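Local coordinates for protein lombricine kinase (Urechis caupo, PDB 3JPZ) that catalyses reversible phosphoryl transfer between ATP and the guanidino compound lombricine, as a phosphagen kinase of the ATP:guanido phosphotransferase family, at residues Q31-K36 with F72-D77; G60-D65 with Y129-T134; P12-H17 with K46-S51. All coordinates share one frame; numbering follows the deposited sequence.

Contact 1 (Q31-K36 with F72-D77)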
ATOM      1  N   GLN A  31      24.394  -7.437  -1.029  1.00 18.37           N
ATOM      2  CA  GLN A  31      24.854  -8.289  -2.114  1.00 17.41           C
ATOM      3  C   GLN A  31      24.821  -9.752  -1.683  1.00 20.79           C
ATOM      4  O   GLN A  31      24.424 -10.628  -2.448  1.00 22.62           O
ATOM      5  CB  GLN A  31      26.270  -7.878  -2.520  1.00 29.53           C
ATOM      6  CG  GLN A  31      26.733  -8.397  -3.871  1.00 34.79           C
ATOM      7  CD  GLN A  31      28.083  -7.824  -4.269  1.00 50.62           C
ATOM      8  OE1 GLN A  31      28.983  -7.698  -3.439  1.00 48.45           O
ATOM      9  NE2 GLN A  31      28.228  -7.473  -5.540  1.00 56.67           N
ATOM     10  N   ARG A  32      25.235 -10.006  -0.450  1.00 22.18           N
ATOM     11  CA  ARG A  32      25.230 -11.356   0.095  1.00 23.96           C
ATOM     12  C   ARG A  32      23.826 -11.927   0.129  1.00 32.72           C
ATOM     13  O   ARG A  32      23.615 -13.102  -0.168  1.00 24.09           O
ATOM     14  CB  ARG A  32      25.784 -11.354   1.514  1.00 23.38           C
ATOM     15  CG  ARG A  32      27.288 -11.255   1.601  1.00 24.59           C
ATOM     16  CD  ARG A  32      27.779 -11.613   2.999  1.00 23.25           C
ATOM     17  NE  ARG A  32      27.519 -10.540   3.953  1.00 21.90           N
ATOM     18  CZ  ARG A  32      28.276  -9.458   4.094  1.00 30.23           C
ATOM     19  NH1 ARG A  32      29.353  -9.296   3.343  1.00 31.53           N
ATOM     20  NH2 ARG A  32      27.958  -8.537   4.992  1.00 35.22           N
ATOM     21  N   LEU A  33      22.870 -11.080   0.499  1.00 26.65           N
ATOM     22  CA  LEU A  33      21.499 -11.508   0.738  1.00 27.81           C
ATOM     23  C   LEU A  33      20.672 -11.469  -0.533  1.00 24.31           C
ATOM     24  O   LEU A  33      19.630 -12.119  -0.628  1.00 27.04           O
ATOM     25  CB  LEU A  33      20.869 -10.618   1.813  1.00 14.57           C
ATOM     26  CG  LEU A  33      21.703 -10.639   3.088  1.00 14.52           C
ATOM     27  CD1 LEU A  33      21.242  -9.587   4.094  1.00 27.46           C
ATOM     28  CD2 LEU A  33      21.641 -12.025   3.691  1.00 20.00           C
ATOM     29  N   PHE A  34      21.148 -10.714  -1.515  1.00 23.57           N
ATOM     30  CA  PHE A  34      20.459 -10.596  -2.794  1.00 26.17           C
ATOM     31  C   PHE A  34      20.547 -11.933  -3.520  1.00 16.65           C
ATOM     32  O   PHE A  34      21.623 -12.504  -3.645  1.00 27.15           O
ATOM     33  CB  PHE A  34      21.097  -9.487  -3.633  1.00 30.34           C
ATOM     34  CG  PHE A  34      20.241  -9.017  -4.770  1.00 30.19           C
ATOM     35  CD1 PHE A  34      19.311  -8.016  -4.581  1.00 23.36           C
ATOM     36  CD2 PHE A  34      20.371  -9.572  -6.030  1.00 38.73           C
ATOM     37  CE1 PHE A  34      18.522  -7.584  -5.621  1.00 27.90           C
ATOM     38  CE2 PHE A  34      19.586  -9.135  -7.074  1.00 27.16           C
ATOM     39  CZ  PHE A  34      18.660  -8.144  -6.868  1.00 27.61           C
ATOM     40  N   GLY A  35      19.412 -12.445  -3.976  1.00 24.95           N
ATOM     41  CA  GLY A  35      19.394 -13.734  -4.647  1.00 40.80           C
ATOM     42  C   GLY A  35      19.066 -14.877  -3.704  1.00 39.71           C
ATOM     43  O   GLY A  35      18.832 -16.006  -4.138  1.00 37.54           O
ATOM     44  N   LYS A  36      19.056 -14.589  -2.406  1.00 40.43           N
ATOM     45  CA  LYS A  36      18.608 -15.566  -1.426  1.00 29.71           C
ATOM     46  C   LYS A  36      17.087 -15.553  -1.339  1.00 31.54           C
ATOM     47  O   LYS A  36      16.436 -14.533  -1.579  1.00 21.69           O
ATOM     48  CB  LYS A  36      19.205 -15.288  -0.047  1.00 25.22           C
ATOM     49  CG  LYS A  36      20.710 -15.132  -0.033  1.00 21.11           C
ATOM     50  CD  LYS A  36      21.268 -15.295   1.371  1.00 28.43           C
ATOM     51  CE  LYS A  36      21.247 -16.757   1.800  1.00 34.46           C
ATOM     52  NZ  LYS A  36      21.536 -16.933   3.246  1.00 39.32           N
ATOM     53  N   PHE A  72      17.951 -14.454   6.135  1.00 15.70           N
ATOM     54  CA  PHE A  72      18.493 -13.102   6.225  1.00 21.07           C
ATOM     55  C   PHE A  72      18.925 -12.832   7.652  1.00 24.07           C
ATOM     56  O   PHE A  72      18.782 -11.726   8.168  1.00 23.11           O
ATOM     57  CB  PHE A  72      17.444 -12.110   5.749  1.00 21.39           C
ATOM     58  CG  PHE A  72      16.821 -12.510   4.450  1.00 17.29           C
ATOM     59  CD1 PHE A  72      17.563 -12.478   3.283  1.00 13.42           C
ATOM     60  CD2 PHE A  72      15.519 -12.976   4.401  1.00 22.03           C
ATOM     61  CE1 PHE A  72      17.006 -12.870   2.088  1.00 16.39           C
ATOM     62  CE2 PHE A  72      14.957 -13.365   3.204  1.00 26.26           C
ATOM     63  CZ  PHE A  72      15.699 -13.314   2.051  1.00 25.58           C
ATOM     64  N   LYS A  73      19.469 -13.874   8.275  1.00 24.25           N
ATOM     65  CA  LYS A  73      19.891 -13.834   9.668  1.00 13.90           C
ATOM     66  C   LYS A  73      20.762 -12.632   9.998  1.00 22.02           C
ATOM     67  O   LYS A  73      20.570 -11.990  11.026  1.00 19.38           O
ATOM     68  CB  LYS A  73      20.642 -15.115  10.024  1.00 29.11           C
ATOM     69  CG  LYS A  73      20.997 -15.233  11.494  1.00 37.12           C
ATOM     70  CD  LYS A  73      21.471 -16.632  11.834  1.00 34.79           C
ATOM     71  CE  LYS A  73      21.131 -16.996  13.269  1.00 39.61           C
ATOM     72  NZ  LYS A  73      21.445 -15.888  14.208  1.00 17.32           N
ATOM     73  N   GLU A  74      21.720 -12.324   9.136  1.00 22.15           N
ATOM     74  CA  GLU A  74      22.699 -11.297   9.463  1.00 25.29           C
ATOM     75  C   GLU A  74      22.073  -9.908   9.452  1.00 22.24           C
ATOM     76  O   GLU A  74      22.580  -8.988  10.097  1.00 22.16           O
ATOM     77  CB  GLU A  74      23.881 -11.354   8.500  1.00 28.32           C
ATOM     78  CG  GLU A  74      23.725 -10.521   7.246  1.00 29.54           C
ATOM     79  CD  GLU A  74      25.007 -10.470   6.449  1.00 28.51           C
ATOM     80  OE1 GLU A  74      26.034 -10.021   7.001  1.00 31.17           O
ATOM     81  OE2 GLU A  74      24.989 -10.895   5.278  1.00 24.69           O
ATOM     82  N   LEU A  75      20.969  -9.763   8.726  1.00 26.41           N
ATOM     83  CA  LEU A  75      20.261  -8.493   8.681  1.00 14.09           C
ATOM     84  C   LEU A  75      19.322  -8.358   9.870  1.00 17.82           C
ATOM     85  O   LEU A  75      19.268  -7.313  10.526  1.00 20.16           O
ATOM     86  CB  LEU A  75      19.485  -8.351   7.366  1.00 12.42           C
ATOM     87  CG  LEU A  75      18.690  -7.055   7.205  1.00 21.91           C
ATOM     88  CD1 LEU A  75      19.523  -5.825   7.573  1.00 16.88           C
ATOM     89  CD2 LEU A  75      18.161  -6.945   5.786  1.00 25.90           C
ATOM     90  N   PHE A  76      18.569  -9.414  10.148  1.00 19.38           N
ATOM     91  CA  PHE A  76      17.699  -9.400  11.305  1.00 22.30           C
ATOM     92  C   PHE A  76      18.520  -9.279  12.570  1.00 12.67           C
ATOM     93  O   PHE A  76      18.151  -8.550  13.475  1.00 17.79           O
ATOM     94  CB  PHE A  76      16.819 -10.645  11.346  1.00 15.07           C
ATOM     95  CG  PHE A  76      15.668 -10.577  10.401  1.00 12.64           C
ATOM     96  CD1 PHE A  76      14.425 -10.147  10.834  1.00 11.07           C
ATOM     97  CD2 PHE A  76      15.835 -10.894   9.071  1.00 13.80           C
ATOM     98  CE1 PHE A  76      13.377 -10.073   9.966  1.00 16.02           C
ATOM     99  CE2 PHE A  76      14.784 -10.809   8.196  1.00 18.63           C
ATOM    100  CZ  PHE A  76      13.558 -10.399   8.638  1.00 14.01           C
ATOM    101  N   ASP A  77      19.652  -9.962  12.626  1.00 16.85           N
ATOM    102  CA  ASP A  77      20.433  -9.963  13.854  1.00 20.47           C
ATOM    103  C   ASP A  77      20.963  -8.563  14.154  1.00 17.76           C
ATOM    104  O   ASP A  77      20.965  -8.125  15.299  1.00 12.87           O
ATOM    105  CB  ASP A  77      21.561 -10.982  13.782  1.00 24.87           C
ATOM    106  CG  ASP A  77      21.092 -12.387  14.105  1.00 26.78           C
ATOM    107  OD1 ASP A  77      19.865 -12.612  14.148  1.00 23.22           O
ATOM    108  OD2 ASP A  77      21.952 -13.262  14.329  1.00 23.03           O
TER

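Contact 2 (G60-D65 with Y129-T134)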
ATOM      1  N   GLY A  60      12.030  -0.744   9.790  1.00 19.89           N
ATOM      2  CA  GLY A  60      11.975  -0.943   8.354  1.00 15.41           C
ATOM      3  C   GLY A  60      12.189  -2.380   7.921  1.00 20.09           C
ATOM      4  O   GLY A  60      12.209  -2.680   6.726  1.00 14.31           O
ATOM      5  N   LEU A  61      12.369  -3.268   8.890  1.00  9.39           N
ATOM      6  CA  LEU A  61      12.614  -4.676   8.600  1.00  9.83           C
ATOM      7  C   LEU A  61      11.425  -5.514   9.032  1.00  9.93           C
ATOM      8  O   LEU A  61      10.907  -5.348  10.126  1.00 10.65           O
ATOM      9  CB  LEU A  61      13.871  -5.158   9.321  1.00 20.08           C
ATOM     10  CG  LEU A  61      14.243  -6.621   9.086  1.00 29.97           C
ATOM     11  CD1 LEU A  61      14.592  -6.834   7.622  1.00 44.90           C
ATOM     12  CD2 LEU A  61      15.397  -7.043   9.985  1.00 24.82           C
ATOM     13  N   ILE A  62      10.997  -6.434   8.177  1.00 14.13           N
ATOM     14  CA  ILE A  62       9.874  -7.290   8.517  1.00 18.54           C
ATOM     15  C   ILE A  62      10.026  -8.671   7.882  1.00  9.35           C
ATOM     16  O   ILE A  62      10.461  -8.802   6.745  1.00 12.35           O
ATOM     17  CB  ILE A  62       8.544  -6.645   8.096  1.00 21.84           C
ATOM     18  CG1 ILE A  62       7.368  -7.474   8.613  1.00 27.05           C
ATOM     19  CG2 ILE A  62       8.497  -6.484   6.583  1.00 25.49           C
ATOM     20  CD1 ILE A  62       6.058  -6.719   8.674  1.00 22.06           C
ATOM     21  N   ALA A  63       9.699  -9.705   8.644  1.00 14.32           N
ATOM     22  CA  ALA A  63       9.804 -11.065   8.148  1.00 15.60           C
ATOM     23  C   ALA A  63       8.610 -11.383   7.282  1.00 13.66           C
ATOM     24  O   ALA A  63       7.469 -11.101   7.648  1.00 18.94           O
ATOM     25  CB  ALA A  63       9.900 -12.052   9.314  1.00 13.41           C
ATOM     26  N   GLY A  64       8.873 -11.955   6.118  1.00 13.00           N
ATOM     27  CA  GLY A  64       7.806 -12.507   5.312  1.00 19.53           C
ATOM     28  C   GLY A  64       7.371 -13.844   5.882  1.00 14.05           C
ATOM     29  O   GLY A  64       6.243 -14.291   5.672  1.00 27.81           O
ATOM     30  N   ASP A  65       8.277 -14.487   6.606  1.00 15.83           N
ATOM     31  CA  ASP A  65       8.007 -15.798   7.180  1.00 32.02           C
ATOM     32  C   ASP A  65       9.034 -16.149   8.255  1.00 33.27           C
ATOM     33  O   ASP A  65       9.986 -15.407   8.484  1.00 20.93           O
ATOM     34  CB  ASP A  65       7.964 -16.873   6.086  1.00 23.45           C
ATOM     35  CG  ASP A  65       9.324 -17.127   5.424  1.00 32.04           C
ATOM     36  OD1 ASP A  65      10.319 -16.451   5.756  1.00 13.90           O
ATOM     37  OD2 ASP A  65       9.395 -18.026   4.555  1.00 23.87           O
ATOM     38  N   TYR A 129       3.850 -15.013   7.496  1.00 13.42           N
ATOM     39  CA  TYR A 129       3.302 -13.805   8.080  1.00 21.65           C
ATOM     40  C   TYR A 129       2.517 -12.983   7.058  1.00 28.22           C
ATOM     41  O   TYR A 129       2.666 -13.163   5.853  1.00 24.58           O
ATOM     42  CB  TYR A 129       4.442 -12.953   8.621  1.00 16.43           C
ATOM     43  CG  TYR A 129       5.218 -13.592   9.744  1.00 15.50           C
ATOM     44  CD1 TYR A 129       4.578 -14.052  10.892  1.00 21.01           C
ATOM     45  CD2 TYR A 129       6.596 -13.699   9.679  1.00 23.02           C
ATOM     46  CE1 TYR A 129       5.295 -14.620  11.927  1.00 18.68           C
ATOM     47  CE2 TYR A 129       7.316 -14.267  10.702  1.00 20.78           C
ATOM     48  CZ  TYR A 129       6.659 -14.725  11.825  1.00 17.80           C
ATOM     49  OH  TYR A 129       7.389 -15.280  12.846  1.00 23.26           O
ATOM     50  N   PRO A 130       1.692 -12.048   7.545  1.00 25.69           N
ATOM     51  CA  PRO A 130       0.873 -11.140   6.732  1.00 20.05           C
ATOM     52  C   PRO A 130       1.592 -10.466   5.557  1.00 21.76           C
ATOM     53  O   PRO A 130       0.963 -10.237   4.535  1.00 32.20           O
ATOM     54  CB  PRO A 130       0.427 -10.090   7.747  1.00 13.63           C
ATOM     55  CG  PRO A 130       0.320 -10.860   9.019  1.00 13.05           C
ATOM     56  CD  PRO A 130       1.445 -11.860   8.984  1.00 21.46           C
ATOM     57  N   PRO A 131       2.884 -10.135   5.697  1.00 13.28           N
ATOM     58  CA  PRO A 131       3.508  -9.474   4.548  1.00 22.89           C
ATOM     59  C   PRO A 131       3.577 -10.362   3.304  1.00 24.23           C
ATOM     60  O   PRO A 131       3.500  -9.827   2.197  1.00 14.91           O
ATOM     61  CB  PRO A 131       4.922  -9.137   5.055  1.00 11.33           C
ATOM     62  CG  PRO A 131       4.794  -9.117   6.552  1.00 11.19           C
ATOM     63  CD  PRO A 131       3.791 -10.204   6.852  1.00 11.79           C
ATOM     64  N   SER A 132       3.695 -11.678   3.486  1.00 19.82           N
ATOM     65  CA  SER A 132       3.986 -12.587   2.381  1.00 14.01           C
ATOM     66  C   SER A 132       2.986 -13.731   2.214  1.00 22.51           C
ATOM     67  O   SER A 132       3.115 -14.528   1.294  1.00 18.71           O
ATOM     68  CB  SER A 132       5.377 -13.190   2.565  1.00 17.90           C
ATOM     69  OG  SER A 132       6.368 -12.181   2.581  1.00 34.48           O
ATOM     70  N   CYS A 133       1.998 -13.817   3.094  1.00 26.44           N
ATOM     71  CA  CYS A 133       1.059 -14.930   3.059  1.00 23.08           C
ATOM     72  C   CYS A 133       0.056 -14.782   1.923  1.00 30.73           C
ATOM     73  O   CYS A 133      -0.412 -13.686   1.626  1.00 13.65           O
ATOM     74  CB  CYS A 133       0.299 -15.029   4.379  1.00 23.23           C
ATOM     75  SG  CYS A 133      -0.792 -13.611   4.680  1.00 22.57           S
ATOM     76  N   THR A 134      -0.285 -15.901   1.297  1.00 14.54           N
ATOM     77  CA  THR A 134      -1.305 -15.896   0.273  1.00 20.99           C
ATOM     78  C   THR A 134      -2.654 -15.821   0.968  1.00 18.23           C
ATOM     79  O   THR A 134      -2.732 -16.012   2.179  1.00 16.28           O
ATOM     80  CB  THR A 134      -1.256 -17.192  -0.554  1.00 17.66           C
ATOM     81  OG1 THR A 134      -1.316 -18.315   0.333  1.00 16.70           O
ATOM     82  CG2 THR A 134       0.020 -17.263  -1.370  1.00 15.24           C
TER

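Contact 3 (P12-H17 with K46-S51)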
ATOM      1  N   PRO A  12      18.903  -0.126  -2.332  1.00 14.80           N
ATOM      2  CA  PRO A  12      18.136   1.058  -1.945  1.00 22.54           C
ATOM      3  C   PRO A  12      19.032   2.265  -1.750  1.00 13.22           C
ATOM      4  O   PRO A  12      20.199   2.108  -1.421  1.00 18.98           O
ATOM      5  CB  PRO A  12      17.514   0.652  -0.607  1.00 11.90           C
ATOM      6  CG  PRO A  12      17.430  -0.840  -0.670  1.00 11.23           C
ATOM      7  CD  PRO A  12      18.617  -1.283  -1.469  1.00 13.27           C
ATOM      8  N   ASP A  13      18.474   3.448  -1.964  1.00 17.04           N
ATOM      9  CA  ASP A  13      19.144   4.692  -1.643  1.00 24.85           C
ATOM     10  C   ASP A  13      18.655   5.120  -0.273  1.00 13.38           C
ATOM     11  O   ASP A  13      17.525   5.583  -0.120  1.00 22.78           O
ATOM     12  CB  ASP A  13      18.814   5.767  -2.684  1.00 23.99           C
ATOM     13  CG  ASP A  13      19.478   7.089  -2.380  1.00 23.37           C
ATOM     14  OD1 ASP A  13      20.193   7.172  -1.357  1.00 20.13           O
ATOM     15  OD2 ASP A  13      19.295   8.042  -3.166  1.00 32.47           O
ATOM     16  N   TYR A  14      19.504   4.949   0.729  1.00 14.50           N
ATOM     17  CA  TYR A  14      19.103   5.212   2.096  1.00 12.72           C
ATOM     18  C   TYR A  14      19.432   6.645   2.505  1.00 12.12           C
ATOM     19  O   TYR A  14      19.385   6.982   3.678  1.00 12.54           O
ATOM     20  CB  TYR A  14      19.747   4.204   3.050  1.00 12.47           C
ATOM     21  CG  TYR A  14      19.028   2.870   3.044  1.00 11.79           C
ATOM     22  CD1 TYR A  14      19.630   1.725   2.546  1.00 12.13           C
ATOM     23  CD2 TYR A  14      17.723   2.771   3.510  1.00 11.49           C
ATOM     24  CE1 TYR A  14      18.957   0.508   2.538  1.00 11.48           C
ATOM     25  CE2 TYR A  14      17.042   1.560   3.498  1.00 14.95           C
ATOM     26  CZ  TYR A  14      17.660   0.436   3.011  1.00 11.50           C
ATOM     27  OH  TYR A  14      16.966  -0.764   3.003  1.00 12.92           O
ATOM     28  N   ALA A  15      19.762   7.480   1.529  1.00 25.37           N
ATOM     29  CA  ALA A  15      19.993   8.885   1.801  1.00 30.96           C
ATOM     30  C   ALA A  15      18.720   9.456   2.395  1.00 26.98           C
ATOM     31  O   ALA A  15      17.622   9.240   1.870  1.00 14.56           O
ATOM     32  CB  ALA A  15      20.379   9.631   0.526  1.00 28.35           C
ATOM     33  N   ASN A  16      18.869  10.148   3.518  1.00 23.95           N
ATOM     34  CA  ASN A  16      17.755  10.839   4.153  1.00 30.82           C
ATOM     35  C   ASN A  16      16.760   9.865   4.786  1.00 25.61           C
ATOM     36  O   ASN A  16      15.616  10.220   5.053  1.00 21.00           O
ATOM     37  CB  ASN A  16      17.051  11.743   3.137  1.00 20.28           C
ATOM     38  CG  ASN A  16      17.982  12.791   2.545  1.00 41.82           C
ATOM     39  OD1 ASN A  16      18.424  13.715   3.237  1.00 36.12           O
ATOM     40  ND2 ASN A  16      18.280  12.655   1.256  1.00 42.13           N
ATOM     41  N   HIS A  17      17.210   8.637   5.017  1.00 19.52           N
ATOM     42  CA  HIS A  17      16.402   7.629   5.695  1.00 21.62           C
ATOM     43  C   HIS A  17      16.878   7.449   7.128  1.00 16.10           C
ATOM     44  O   HIS A  17      18.050   7.165   7.369  1.00 25.16           O
ATOM     45  CB  HIS A  17      16.492   6.286   4.974  1.00 19.24           C
ATOM     46  CG  HIS A  17      15.615   6.182   3.769  1.00 15.19           C
ATOM     47  ND1 HIS A  17      15.799   6.955   2.644  1.00 16.52           N
ATOM     48  CD2 HIS A  17      14.556   5.379   3.507  1.00 26.29           C
ATOM     49  CE1 HIS A  17      14.889   6.635   1.740  1.00 17.20           C
ATOM     50  NE2 HIS A  17      14.123   5.682   2.239  1.00 18.56           N
ATOM     51  N   LYS A  46      11.874  -8.046  -0.078  1.00 13.33           N
ATOM     52  CA  LYS A  46      10.625  -8.107   0.678  1.00 22.36           C
ATOM     53  C   LYS A  46      10.792  -7.663   2.135  1.00 25.73           C
ATOM     54  O   LYS A  46      10.004  -6.870   2.644  1.00  9.34           O
ATOM     55  CB  LYS A  46      10.068  -9.534   0.668  1.00 13.34           C
ATOM     56  CG  LYS A  46       8.799  -9.682   1.487  1.00 24.55           C
ATOM     57  CD  LYS A  46       7.653  -8.942   0.839  1.00 11.74           C
ATOM     58  CE  LYS A  46       6.477  -8.819   1.764  1.00  9.77           C
ATOM     59  NZ  LYS A  46       5.321  -8.170   1.075  1.00 11.39           N
ATOM     60  N   VAL A  47      11.795  -8.191   2.827  1.00 20.05           N
ATOM     61  CA  VAL A  47      11.893  -7.920   4.256  1.00 15.84           C
ATOM     62  C   VAL A  47      12.373  -6.500   4.527  1.00 15.54           C
ATOM     63  O   VAL A  47      12.150  -5.967   5.610  1.00 17.33           O
ATOM     64  CB  VAL A  47      12.795  -8.928   4.984  1.00 15.49           C
ATOM     65  CG1 VAL A  47      12.309 -10.346   4.709  1.00 18.19           C
ATOM     66  CG2 VAL A  47      14.261  -8.750   4.577  1.00 10.89           C
ATOM     67  N   ILE A  48      13.006  -5.872   3.542  1.00 13.81           N
ATOM     68  CA  ILE A  48      13.508  -4.510   3.750  1.00 16.51           C
ATOM     69  C   ILE A  48      12.657  -3.444   3.078  1.00 12.74           C
ATOM     70  O   ILE A  48      12.929  -2.252   3.222  1.00 21.26           O
ATOM     71  CB  ILE A  48      14.959  -4.350   3.263  1.00 10.37           C
ATOM     72  CG1 ILE A  48      15.026  -4.448   1.739  1.00 10.84           C
ATOM     73  CG2 ILE A  48      15.857  -5.384   3.923  1.00 19.23           C
ATOM     74  CD1 ILE A  48      16.293  -3.915   1.159  1.00 11.18           C
ATOM     75  N   GLN A  49      11.628  -3.855   2.350  1.00 14.90           N
ATOM     76  CA  GLN A  49      10.801  -2.893   1.616  1.00  9.08           C
ATOM     77  C   GLN A  49      10.369  -1.690   2.460  1.00 15.48           C
ATOM     78  O   GLN A  49      10.537  -0.549   2.038  1.00 15.31           O
ATOM     79  CB  GLN A  49       9.564  -3.556   1.023  1.00 14.64           C
ATOM     80  CG  GLN A  49       8.754  -2.606   0.148  1.00 17.44           C
ATOM     81  CD  GLN A  49       9.533  -2.106  -1.050  1.00  9.71           C
ATOM     82  OE1 GLN A  49       9.938  -2.883  -1.900  1.00  9.55           O
ATOM     83  NE2 GLN A  49       9.747  -0.795  -1.121  1.00 11.34           N
ATOM     84  N   PRO A  50       9.795  -1.938   3.648  1.00  9.65           N
ATOM     85  CA  PRO A  50       9.332  -0.829   4.492  1.00  8.44           C
ATOM     86  C   PRO A  50      10.431   0.194   4.769  1.00  9.10           C
ATOM     87  O   PRO A  50      10.163   1.395   4.845  1.00  9.38           O
ATOM     88  CB  PRO A  50       8.929  -1.522   5.794  1.00 10.72           C
ATOM     89  CG  PRO A  50       8.620  -2.925   5.397  1.00 20.79           C
ATOM     90  CD  PRO A  50       9.551  -3.248   4.271  1.00 10.30           C
ATOM     91  N   SER A  51      11.653  -0.306   4.919  1.00 18.00           N
ATOM     92  CA  SER A  51      12.800   0.538   5.241  0.75 16.17           C
ATOM     93  C   SER A  51      13.114   1.518   4.112  1.00 18.87           C
ATOM     94  O   SER A  51      13.703   2.570   4.341  1.00 10.94           O
ATOM     95  CB  SER A  51      14.030  -0.324   5.535  0.75 13.81           C
ATOM     96  OG  SER A  51      14.586  -0.851   4.346  0.75  9.92           O
TER

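Contact 1 (Q31-K36 with F72-D77)
The carboxylate of E74 is gripped side-on by the guanidinium of R32, one oxygen to each of two nitrogens. R32 NE donates to the syn lone pair of E74 OE2 at 2.9 Å, nearly straight (166°) and almost in the guanidinium plane. The second bond, R32 NH2 to E74 OE1, is longer at 3.2 Å and more bent, with OE1 tilted from the guanidinium plane; the two planes stand 38° apart. Chi1 89° puts E74 CG between its backbone N and carbonyl carbon, 4.1 Å from L33 CD1, and the extended chain carries the carboxylate to R32. Beneath this bridge, L33 CD1 lies 3.9 Å from L75 CB, and L33 CD2 comes close to E74 OE2. L33 CB meets the rim of the F72 ring at CD1, 4.1 Å away; the adjacent CE1 touches K36 CB, while the backbone oxygens of L33 and K36 approach the ring edge near its plane. K36 NZ turns to V71 O at the end of helix 68-71. V44 of helix 44-53 packs on L33 and F72. Apolar packing joins the end of helix 27-33 to the start of helix 73-83, with the ion pair on the outer side, where solvent probably screens the charges.

Contact 2 (G60-D65 with Y129-T134)
Y129 packs obliquely against the backbone of A63, G64 and D65, through CD2 and CE2. Its CB is 3.7 Å from the carbonyl oxygens of both A63 and G64. Chi1 -64° sets CG anti to the carbonyl carbon, 4.0 Å from A63 O, and CD2 comes closer still, 3.4 Å from the same oxygen. One atom further out, CE2 meets D65 C at 3.5 Å and A63 CB at 3.7 Å. The Y129 side chain also packs on M259 and L267. A63 O is buried here and has no polar partner in the model; its surroundings include Y129 CD2 and P131 CG, which is 3.5 Å away. P131 CG also presses on I62 CD1 at 3.4 Å, tighter than a usual carbon contact. S132 N bonds back to Y129 O across P130 and P131, and S132 OG comes to 3.1 Å from CA of G64, an approach that the absence of a CB on G64 permits. D65 OD2 bonds H40 and T38, and OD1 bonds S68 OG; its side chain also caps a backbone N just past the segment, ahead of helix 68-71. The contact joins two loops. Segment 60-65, between helices 44-53 and 68-71, also packs on helix 73-83; segment 129-134 leads from strand 113-122 of the eight-stranded antiparallel sheet into helix 135-149. It therefore seats the small helical N-terminal domain of the phosphagen kinase fold against the larger alpha/beta domain.

Contact 3 (P12-H17 with K46-S51)
The type II turn Y14-H17, in the loop between helices 7-10 and 20-24, sets Y14 and H17 beside S51 of helix 44-53. Y14 reaches in with its hydroxyl, S51 OG lying at the ring edge near its plane: OH is 2.7 Å from S51 OG, a hydrogen bond in the one conformer of S51 considered, and doubtful to that extent because a second was also modelled. The same OH touches I48 CD1 at 3.7 Å, and P12 CG comes to that methyl at 3.8 Å, both side chains crossing I48 at about a right angle. H17 presents its ring edge, with CD2 3.1 Å from S51 O. Its rotation is fixed from two sides. ND1 donates to A15 O at 3.0 Å, almost straight (164°) and in the ring plane although above the plane of the carbonyl, while NE2 bonds to V52 O. With both nitrogens facing carbonyl oxygens, a protonated imidazole would be consistent. An Asx turn shapes the loop further: D13 OD1 accepts from A15 N at 2.9 Å. The helix itself is kinked near P50, whose N has no hydrogen to give. Across the dimer interface, R135 of the second subunit packs on P12 and I48, and D197 of that subunit bonds Q49 NE2. The contact packs a type II turn, with an Asx turn ahead of it, on helix 44-53, within the N-terminal domain of this phosphagen kinase and at the boundary with the second subunit.

How the contacts relate
All three contacts meet around helix 44-53. Contact 3 lies on it directly. In contact 1, L75 packs on I48 and F76 on V47, while in contact 2 the loop 60-65 is tied to it by a backbone bond, I62 N to V47 O, and P131 O receives K46 NZ. F76 also bears on L61 and A63, joining contacts 1 and 2. The chemistry changes with place: contact 2, nearest the chain's centre, is buried and relies on close carbon and backbone packing; contact 1 combines apolar side chains with a salt bridge toward solvent; contact 3, at the second subunit, mixes apolar packing with hydroxyl and imidazole groups.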